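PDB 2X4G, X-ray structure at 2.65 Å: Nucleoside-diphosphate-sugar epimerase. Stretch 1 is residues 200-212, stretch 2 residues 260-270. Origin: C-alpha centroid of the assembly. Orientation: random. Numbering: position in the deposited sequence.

Stretch 1 (200-212) AIGNGEMTHYVAG
Stretch 2 (260-270) GQPAPQPMSMA

How do the backbones run? Stretch 1 leaves a helix at Asn203, turns through Gly204 (phi 67°) and extends into a strand from His208; stretch 2 leaves its own helix at Gly260 and extends from Gln265, before Ser268 caps the next helix. The strands are parallel in register, their axes 46° apart, pairing His208 with Gln265 (CA-CA 4.7 Å) and Tyr209 with Pro266 (CA-CA 5.3 Å).

Which polar bonds hold this register? Gln265 N donates to Thr207 O at 3.3 Å and Tyr209 N to Gln265 O at 3.1 Å; Met267 N to Tyr209 O, 2.8 Å, is weak because it is bent. Pro266 has no amide hydrogen to give. His208 (m) adds a weak bond from ND1 to Gln265 O, 3.3 Å, at its ring edge.

What does Tyr209 do? With chi1 p and chi2 -85°, its ring lies against the prolines: Pro266 CA sits over one face, 3.8 Å from the ring centroid, in a CH-pi contact, while Tyr209 CD1 is 4.1 Å from Pro264 CB.

Where do the other apolar groups meet? Val210 (t) places CG2 3.3 Å from Met267 CE (Met267 ttp) and CG1 3.3 Å from Met269 CE (Met269 tpp). From the first helix, Ile201 (mt) brings CG1 to 4.2 Å from Pro264 CG.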

ATOM      1  N   ALA A 200      -2.917  -3.372  19.463  1.00 43.24           N
ATOM      2  CA  ALA A 200      -3.794  -3.927  18.434  1.00 44.81           C
ATOM      3  C   ALA A 200      -4.605  -5.066  19.041  1.00 46.59           C
ATOM      4  O   ALA A 200      -5.847  -5.069  18.991  1.00 47.67           O
ATOM      5  CB  ALA A 200      -3.003  -4.404  17.242  1.00 44.49           C
ATOM      6  N   ILE A 201      -3.902  -6.016  19.650  1.00 47.22           N
ATOM      7  CA  ILE A 201      -4.556  -7.117  20.339  1.00 48.51           C
ATOM      8  C   ILE A 201      -5.574  -6.592  21.365  1.00 50.33           C
ATOM      9  O   ILE A 201      -6.755  -6.885  21.264  1.00 52.00           O
ATOM     10  CB  ILE A 201      -3.524  -8.020  21.012  1.00 47.61           C
ATOM     11  CG1 ILE A 201      -2.759  -8.809  19.942  1.00 46.59           C
ATOM     12  CG2 ILE A 201      -4.198  -8.980  21.966  1.00 48.79           C
ATOM     13  CD1 ILE A 201      -1.660  -9.659  20.479  1.00 43.52           C
ATOM     14  N   GLY A 202      -5.116  -5.789  22.322  1.00 51.10           N
ATOM     15  CA  GLY A 202      -5.978  -5.233  23.370  1.00 52.24           C
ATOM     16  C   GLY A 202      -7.236  -4.545  22.868  1.00 54.07           C
ATOM     17  O   GLY A 202      -8.293  -4.644  23.493  1.00 55.20           O
ATOM     18  N   ASN A 203      -7.134  -3.860  21.732  1.00 54.92           N
ATOM     19  CA  ASN A 203      -8.266  -3.124  21.169  1.00 56.56           C
ATOM     20  C   ASN A 203      -9.091  -3.947  20.189  1.00 57.99           C
ATOM     21  O   ASN A 203      -9.824  -3.372  19.399  1.00 59.20           O
ATOM     22  CB  ASN A 203      -7.779  -1.863  20.437  1.00 56.48           C
ATOM     23  CG  ASN A 203      -7.257  -0.789  21.376  1.00 56.54           C
ATOM     24  OD1 ASN A 203      -7.733  -0.632  22.504  1.00 59.05           O
ATOM     25  ND2 ASN A 203      -6.283  -0.024  20.900  1.00 55.61           N
ATOM     26  N   GLY A 204      -8.963  -5.273  20.214  1.00 58.49           N
ATOM     27  CA  GLY A 204      -9.683  -6.148  19.282  1.00 59.84           C
ATOM     28  C   GLY A 204      -9.315  -6.074  17.799  1.00 60.51           C
ATOM     29  O   GLY A 204      -9.953  -6.710  16.968  1.00 61.55           O
ATOM     30  N   GLU A 205      -8.278  -5.323  17.452  1.00 60.35           N
ATOM     31  CA  GLU A 205      -7.950  -5.079  16.047  1.00 61.00           C
ATOM     32  C   GLU A 205      -7.161  -6.231  15.437  1.00 60.18           C
ATOM     33  O   GLU A 205      -7.506  -6.735  14.368  1.00 61.29           O
ATOM     34  CB  GLU A 205      -7.160  -3.776  15.899  1.00 60.90           C
ATOM     35  CG  GLU A 205      -7.954  -2.508  16.290  1.00 63.89           C
ATOM     36  CD  GLU A 205      -7.438  -1.237  15.580  1.00 67.34           C
ATOM     37  OE1 GLU A 205      -6.233  -1.208  15.198  1.00 67.91           O
ATOM     38  OE2 GLU A 205      -8.240  -0.281  15.388  1.00 68.98           O
ATOM     39  N   MET A 206      -6.087  -6.643  16.095  1.00 58.42           N
ATOM     40  CA  MET A 206      -5.307  -7.772  15.593  1.00 57.59           C
ATOM     41  C   MET A 206      -6.034  -9.082  15.878  1.00 57.79           C
ATOM     42  O   MET A 206      -5.841  -9.718  16.911  1.00 56.95           O
ATOM     43  CB  MET A 206      -3.917  -7.814  16.195  1.00 56.14           C
ATOM     44  CG  MET A 206      -3.080  -8.849  15.538  1.00 56.19           C
ATOM     45  SD  MET A 206      -1.510  -9.001  16.342  1.00 55.15           S
ATOM     46  CE  MET A 206      -0.489  -7.829  15.443  1.00 54.69           C
ATOM     47  N   THR A 207      -6.869  -9.477  14.932  1.00 58.38           N
ATOM     48  CA  THR A 207      -7.663 -10.664  15.086  1.00 58.63           C
ATOM     49  C   THR A 207      -6.910 -11.904  14.604  1.00 58.25           C
ATOM     50  O   THR A 207      -7.283 -13.018  14.951  1.00 58.87           O
ATOM     51  CB  THR A 207      -9.009 -10.499  14.371  1.00 60.05           C
ATOM     52  OG1 THR A 207      -9.832 -11.620  14.676  1.00 62.00           O
ATOM     53  CG2 THR A 207      -8.849 -10.369  12.848  1.00 60.29           C
ATOM     54  N   HIS A 208      -5.849 -11.715  13.820  1.00 57.38           N
ATOM     55  CA  HIS A 208      -5.041 -12.835  13.309  1.00 57.11           C
ATOM     56  C   HIS A 208      -3.555 -12.470  13.286  1.00 55.81           C
ATOM     57  O   HIS A 208      -3.198 -11.290  13.323  1.00 55.15           O
ATOM     58  CB  HIS A 208      -5.465 -13.215  11.875  1.00 58.39           C
ATOM     59  CG  HIS A 208      -6.874 -13.705  11.750  1.00 59.34           C
ATOM     60  ND1 HIS A 208      -7.225 -15.024  11.937  1.00 60.52           N
ATOM     61  CD2 HIS A 208      -8.019 -13.057  11.426  1.00 60.49           C
ATOM     62  CE1 HIS A 208      -8.527 -15.164  11.757  1.00 61.45           C
ATOM     63  NE2 HIS A 208      -9.034 -13.984  11.447  1.00 60.82           N
ATOM     64  N   TYR A 209      -2.701 -13.490  13.190  1.00 55.61           N
ATOM     65  CA  TYR A 209      -1.245 -13.317  13.064  1.00 54.72           C
ATOM     66  C   TYR A 209      -0.728 -14.258  11.983  1.00 55.87           C
ATOM     67  O   TYR A 209      -1.416 -15.215  11.618  1.00 57.22           O
ATOM     68  CB  TYR A 209      -0.539 -13.677  14.378  1.00 53.68           C
ATOM     69  CG  TYR A 209      -0.571 -15.166  14.671  1.00 53.58           C
ATOM     70  CD1 TYR A 209      -1.667 -15.745  15.301  1.00 54.24           C
ATOM     71  CD2 TYR A 209       0.476 -15.996  14.292  1.00 53.79           C
ATOM     72  CE1 TYR A 209      -1.708 -17.115  15.570  1.00 54.80           C
ATOM     73  CE2 TYR A 209       0.439 -17.379  14.548  1.00 54.94           C
ATOM     74  CZ  TYR A 209      -0.661 -17.930  15.188  1.00 54.87           C
ATOM     75  OH  TYR A 209      -0.737 -19.291  15.444  1.00 54.85           O
ATOM     76  N   VAL A 210       0.489 -14.008  11.507  1.00 55.61           N
ATOM     77  CA  VAL A 210       1.157 -14.881  10.547  1.00 56.75           C
ATOM     78  C   VAL A 210       2.360 -15.580  11.186  1.00 56.56           C
ATOM     79  O   VAL A 210       3.182 -14.939  11.834  1.00 55.36           O
ATOM     80  CB  VAL A 210       1.622 -14.083   9.308  1.00 57.20           C
ATOM     81  CG1 VAL A 210       2.692 -14.845   8.531  1.00 58.03           C
ATOM     82  CG2 VAL A 210       0.437 -13.786   8.406  1.00 58.54           C
ATOM     83  N   ALA A 211       2.477 -16.891  10.964  1.00 57.93           N
ATOM     84  CA  ALA A 211       3.557 -17.697  11.556  1.00 57.87           C
ATOM     85  C   ALA A 211       4.921 -17.055  11.324  1.00 57.27           C
ATOM     86  O   ALA A 211       5.190 -16.496  10.249  1.00 57.96           O
ATOM     87  CB  ALA A 211       3.537 -19.133  11.000  1.00 59.08           C
ATOM     88  N   GLY A 212       5.782 -17.133  12.331  1.00 56.38           N
ATOM     89  CA  GLY A 212       7.101 -16.511  12.236  1.00 55.83           C
ATOM     90  C   GLY A 212       7.920 -16.581  13.512  1.00 54.76           C
ATOM     91  O   GLY A 212       7.387 -16.691  14.618  1.00 54.35           O
ATOM     92  N   GLY A 260      -6.696 -10.487  29.006  1.00 54.22           N
ATOM     93  CA  GLY A 260      -8.006 -11.122  29.156  1.00 56.25           C
ATOM     94  C   GLY A 260      -8.774 -11.218  27.845  1.00 57.52           C
ATOM     95  O   GLY A 260     -10.000 -11.146  27.843  1.00 58.69           O
ATOM     96  N   GLN A 261      -8.053 -11.411  26.739  1.00 57.84           N
ATOM     97  CA  GLN A 261      -8.622 -11.370  25.387  1.00 58.98           C
ATOM     98  C   GLN A 261      -8.446 -12.723  24.701  1.00 59.74           C
ATOM     99  O   GLN A 261      -7.659 -13.535  25.168  1.00 59.41           O
ATOM    100  CB  GLN A 261      -7.895 -10.305  24.572  1.00 58.24           C
ATOM    101  CG  GLN A 261      -7.947  -8.906  25.167  1.00 58.89           C
ATOM    102  CD  GLN A 261      -9.090  -8.071  24.647  1.00 60.43           C
ATOM    103  OE1 GLN A 261      -9.831  -8.493  23.758  1.00 61.98           O
ATOM    104  NE2 GLN A 261      -9.231  -6.862  25.193  1.00 60.34           N
ATOM    105  N   PRO A 262      -9.170 -12.971  23.583  1.00 61.28           N
ATOM    106  CA  PRO A 262      -8.967 -14.242  22.859  1.00 61.84           C
ATOM    107  C   PRO A 262      -7.672 -14.247  22.044  1.00 61.13           C
ATOM    108  O   PRO A 262      -7.259 -13.208  21.536  1.00 60.71           O
ATOM    109  CB  PRO A 262     -10.195 -14.336  21.940  1.00 62.98           C
ATOM    110  CG  PRO A 262     -10.742 -12.941  21.814  1.00 62.92           C
ATOM    111  CD  PRO A 262     -10.136 -12.079  22.900  1.00 61.94           C
ATOM    112  N   ALA A 263      -7.027 -15.402  21.932  1.00 61.36           N
ATOM    113  CA  ALA A 263      -5.795 -15.494  21.148  1.00 60.75           C
ATOM    114  C   ALA A 263      -6.099 -15.280  19.666  1.00 61.35           C
ATOM    115  O   ALA A 263      -7.047 -15.856  19.135  1.00 62.44           O
ATOM    116  CB  ALA A 263      -5.093 -16.839  21.371  1.00 60.67           C
ATOM    117  N   PRO A 264      -5.318 -14.411  19.004  1.00 60.93           N
ATOM    118  CA  PRO A 264      -5.385 -14.290  17.561  1.00 61.48           C
ATOM    119  C   PRO A 264      -5.115 -15.611  16.871  1.00 62.47           C
ATOM    120  O   PRO A 264      -4.244 -16.360  17.281  1.00 61.59           O
ATOM    121  CB  PRO A 264      -4.269 -13.300  17.243  1.00 60.54           C
ATOM    122  CG  PRO A 264      -4.160 -12.456  18.424  1.00 59.29           C
ATOM    123  CD  PRO A 264      -4.585 -13.283  19.607  1.00 59.84           C
ATOM    124  N   GLN A 265      -5.864 -15.862  15.809  1.00 64.28           N
ATOM    125  CA  GLN A 265      -5.797 -17.119  15.102  1.00 65.80           C
ATOM    126  C   GLN A 265      -4.758 -17.059  13.996  1.00 65.35           C
ATOM    127  O   GLN A 265      -4.467 -15.987  13.473  1.00 64.44           O
ATOM    128  CB  GLN A 265      -7.177 -17.478  14.533  1.00 67.86           C
ATOM    129  CG  GLN A 265      -8.347 -17.409  15.549  1.00 70.29           C
ATOM    130  CD  GLN A 265      -8.192 -18.355  16.767  1.00 73.72           C
ATOM    131  OE1 GLN A 265      -7.127 -18.950  17.005  1.00 75.00           O
ATOM    132  NE2 GLN A 265      -9.271 -18.488  17.544  1.00 76.46           N
ATOM    133  N   PRO A 266      -4.184 -18.220  13.644  1.00 66.08           N
ATOM    134  CA  PRO A 266      -3.145 -18.228  12.635  1.00 66.15           C
ATOM    135  C   PRO A 266      -3.716 -17.911  11.286  1.00 67.31           C
ATOM    136  O   PRO A 266      -4.867 -18.223  11.007  1.00 67.93           O
ATOM    137  CB  PRO A 266      -2.619 -19.671  12.642  1.00 66.83           C
ATOM    138  CG  PRO A 266      -3.425 -20.415  13.621  1.00 67.32           C
ATOM    139  CD  PRO A 266      -4.595 -19.583  14.014  1.00 67.18           C
ATOM    140  N   MET A 267      -2.904 -17.286  10.460  1.00 67.60           N
ATOM    141  CA  MET A 267      -3.295 -16.987   9.123  1.00 69.38           C
ATOM    142  C   MET A 267      -2.191 -17.466   8.219  1.00 69.59           C
ATOM    143  O   MET A 267      -1.024 -17.159   8.440  1.00 68.65           O
ATOM    144  CB  MET A 267      -3.496 -15.498   8.977  1.00 69.45           C
ATOM    145  CG  MET A 267      -4.235 -15.125   7.723  1.00 72.76           C
ATOM    146  SD  MET A 267      -4.279 -13.348   7.562  1.00 77.41           S
ATOM    147  CE  MET A 267      -2.530 -13.047   7.295  1.00 75.33           C
ATOM    148  N   SER A 268      -2.584 -18.228   7.208  1.00 71.22           N
ATOM    149  CA  SER A 268      -1.663 -18.864   6.270  1.00 72.13           C
ATOM    150  C   SER A 268      -0.767 -17.849   5.562  1.00 71.64           C
ATOM    151  O   SER A 268      -1.133 -16.690   5.382  1.00 71.11           O
ATOM    152  CB  SER A 268      -2.462 -19.672   5.236  1.00 74.05           C
ATOM    153  OG  SER A 268      -1.638 -20.142   4.196  1.00 75.16           O
ATOM    154  N   MET A 269       0.417 -18.296   5.179  1.00 71.80           N
ATOM    155  CA  MET A 269       1.327 -17.462   4.426  1.00 71.80           C
ATOM    156  C   MET A 269       0.803 -17.261   3.013  1.00 73.09           C
ATOM    157  O   MET A 269       0.894 -16.164   2.460  1.00 73.12           O
ATOM    158  CB  MET A 269       2.709 -18.107   4.365  1.00 72.03           C
ATOM    159  CG  MET A 269       3.778 -17.198   3.763  1.00 72.04           C
ATOM    160  SD  MET A 269       3.933 -15.672   4.693  1.00 69.78           S
ATOM    161  CE  MET A 269       4.493 -16.375   6.255  1.00 68.86           C
ATOM    162  N   ALA A 270       0.264 -18.330   2.437  1.00 74.30           N
ATOM    163  CA  ALA A 270      -0.377 -18.272   1.129  1.00 76.07           C
ATOM    164  C   ALA A 270      -1.564 -17.301   1.117  1.00 76.13           C
ATOM    165  O   ALA A 270      -1.798 -16.602   0.121  1.00 77.02           O
ATOM    166  CB  ALA A 270      -0.831 -19.663   0.706  1.00 77.51           C
TER